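Mitogen-activated protein kinase kinase kinase 2 (Homo sapiens, PDB 2NPT) is a serine/threonine kinase that probably phosphorylates MAP kinase kinases in MAP kinase cascades, its PB1 domain serving, as in relatives, for pairing with other PB1 domains. Local coordinates at residues Thr71-Asp74 / Asp75-Ala79. Residues are numbered along the deposited sequence; the frame is centred on the assembly and turned at random.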
loop_
_atom_site.group_PDB
_atom_site.type_symbol
_atom_site.label_atom_id
_atom_site.label_comp_id
_atom_site.label_asym_id
_atom_site.label_seq_id
_atom_site.Cartn_x
_atom_site.Cartn_y
_atom_site.Cartn_z
ATOM N N THR D 71 -9.753 -5.906 -20.278
ATOM C CA THR D 71 -10.420 -7.172 -20.542
ATOM C C THR D 71 -9.464 -8.316 -20.993
ATOM O O THR D 71 -9.767 -9.478 -20.769
ATOM C CB THR D 71 -11.588 -6.951 -21.537
ATOM O OG1 THR D 71 -11.076 -6.688 -22.831
ATOM C CG2 THR D 71 -12.424 -5.772 -21.130
ATOM N N THR D 72 -8.310 -7.959 -21.574
ATOM C CA THR D 72 -7.321 -8.935 -22.026
ATOM C C THR D 72 -5.941 -8.677 -21.375
ATOM O O THR D 72 -5.682 -7.601 -20.855
ATOM C CB THR D 72 -7.161 -8.859 -23.545
ATOM O OG1 THR D 72 -6.531 -7.601 -23.895
ATOM C CG2 THR D 72 -8.560 -8.958 -24.260
ATOM N N GLN D 73 -5.054 -9.666 -21.460
ATOM C CA GLN D 73 -3.673 -9.499 -20.970
ATOM C C GLN D 73 -3.006 -8.317 -21.672
ATOM O O GLN D 73 -2.363 -7.488 -21.044
ATOM C CB GLN D 73 -2.875 -10.789 -21.167
ATOM C CG GLN D 73 -1.448 -10.739 -20.600
ATOM C CD GLN D 73 -1.407 -10.396 -19.126
ATOM O OE1 GLN D 73 -2.140 -10.978 -18.317
ATOM N NE2 GLN D 73 -0.548 -9.454 -18.766
ATOM N N ASP D 74 -3.221 -8.176 -22.961
ATOM C CA ASP D 74 -2.663 -7.037 -23.685
ATOM C C ASP D 74 -3.087 -5.674 -23.186
ATOM O O ASP D 74 -2.287 -4.751 -23.148
ATOM C CB ASP D 74 -2.966 -7.146 -25.180
ATOM C CG ASP D 74 -2.159 -6.140 -25.973
ATOM O OD1 ASP D 74 -0.975 -6.418 -26.236
ATOM O OD2 ASP D 74 -2.689 -5.047 -26.251
ATOM N N ASP D 75 -4.351 -5.540 -22.769
ATOM C CA ASP D 75 -4.849 -4.287 -22.228
ATOM C C ASP D 75 -4.031 -3.904 -20.967
ATOM O O ASP D 75 -3.640 -2.739 -20.754
ATOM C CB ASP D 75 -6.331 -4.444 -21.829
ATOM C CG ASP D 75 -7.316 -4.546 -23.043
ATOM O OD1 ASP D 75 -7.009 -4.126 -24.186
ATOM O OD2 ASP D 75 -8.473 -5.003 -22.816
ATOM N N LEU D 76 -3.805 -4.901 -20.123
ATOM C CA LEU D 76 -3.119 -4.656 -18.859
ATOM C C LEU D 76 -1.656 -4.285 -19.151
ATOM O O LEU D 76 -1.095 -3.388 -18.547
ATOM C CB LEU D 76 -3.162 -5.904 -17.995
ATOM C CG LEU D 76 -2.290 -5.846 -16.721
ATOM C CD1 LEU D 76 -2.659 -4.618 -15.858
ATOM C CD2 LEU D 76 -2.437 -7.102 -15.982
ATOM N N ASP D 77 -1.045 -5.045 -20.055
ATOM C CA ASP D 77 0.343 -4.797 -20.447
ATOM C C ASP D 77 0.510 -3.352 -20.881
ATOM O O ASP D 77 1.484 -2.677 -20.486
ATOM C CB ASP D 77 0.757 -5.759 -21.579
ATOM C CG ASP D 77 0.947 -7.209 -21.093
ATOM O OD1 ASP D 77 1.036 -7.457 -19.888
ATOM O OD2 ASP D 77 0.998 -8.113 -21.929
ATOM N N LYS D 78 -0.429 -2.863 -21.695
ATOM C CA LYS D 78 -0.421 -1.457 -22.062
ATOM C C LYS D 78 -0.436 -0.551 -20.842
ATOM O O LYS D 78 0.328 0.425 -20.778
ATOM C CB LYS D 78 -1.632 -1.113 -22.968
ATOM C CG LYS D 78 -1.538 -1.638 -24.387
ATOM C CD LYS D 78 -2.638 -1.029 -25.251
ATOM C CE LYS D 78 -2.374 -1.245 -26.715
ATOM N NZ LYS D 78 -2.718 -2.634 -27.044
ATOM N N ALA D 79 -1.305 -0.850 -19.860
ATOM C CA ALA D 79 -1.405 -0.021 -18.634
ATOM C C ALA D 79 -0.154 -0.059 -17.741
ATOM O O ALA D 79 0.259 0.949 -17.139
ATOM C CB ALA D 79 -2.660 -0.423 -17.775
HETATM O O HOH W 1 -5.183 -3.782 -26.119
#
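Three donors converge on Asp75 OD2: the backbone N of Thr71 at 3.0 Å, Thr71 OG1 at 3.1 Å and the backbone N of Thr72 at 3.2 Å. With Thr72 OG1 accepting from Asp75 N (3.2 Å, 153° at the hydrogen), the last of these completes a capping box at the start of helix 73-85 in the ubiquitin-like PB1 fold. The three donors are separated by direction: Thr71 N uses the anti lone pair, Thr71 OG1 arrives nearly in line with the C-O bond, and Thr72 N stands above the carboxylate plane. Asp75 can reach back over the cap because its CG lies beside its own backbone N, opposite the carbonyl carbon (chi1 -72°). Such a triple grip, close to a helix N-terminus, would be expected to favour the charged carboxylate.

One residue into the helix, Gln73 bends at chi2 and its NE2 donates a hydrogen bond to Asp77 OD1 (2.8 Å); the acceptor is close to the amide plane, whereas the donor stands above the carboxylate plane. NE2 also donates to Val40 O, while OE1 accepts from Leu42 N, tying this first turn to the loop before helix 42-53 and to its first residue, while Leu76 packs inward on Leu45 and Leu92. On the exposed side, Lys78 curls at chi4 into a salt bridge whose NZ to Asp74 OD2 distance, 2.5 Å, is unusually short and of doubtful exact length; one water donates to both Asp74 OD2 (2.8 Å) and Asp75 OD1 (2.7 Å).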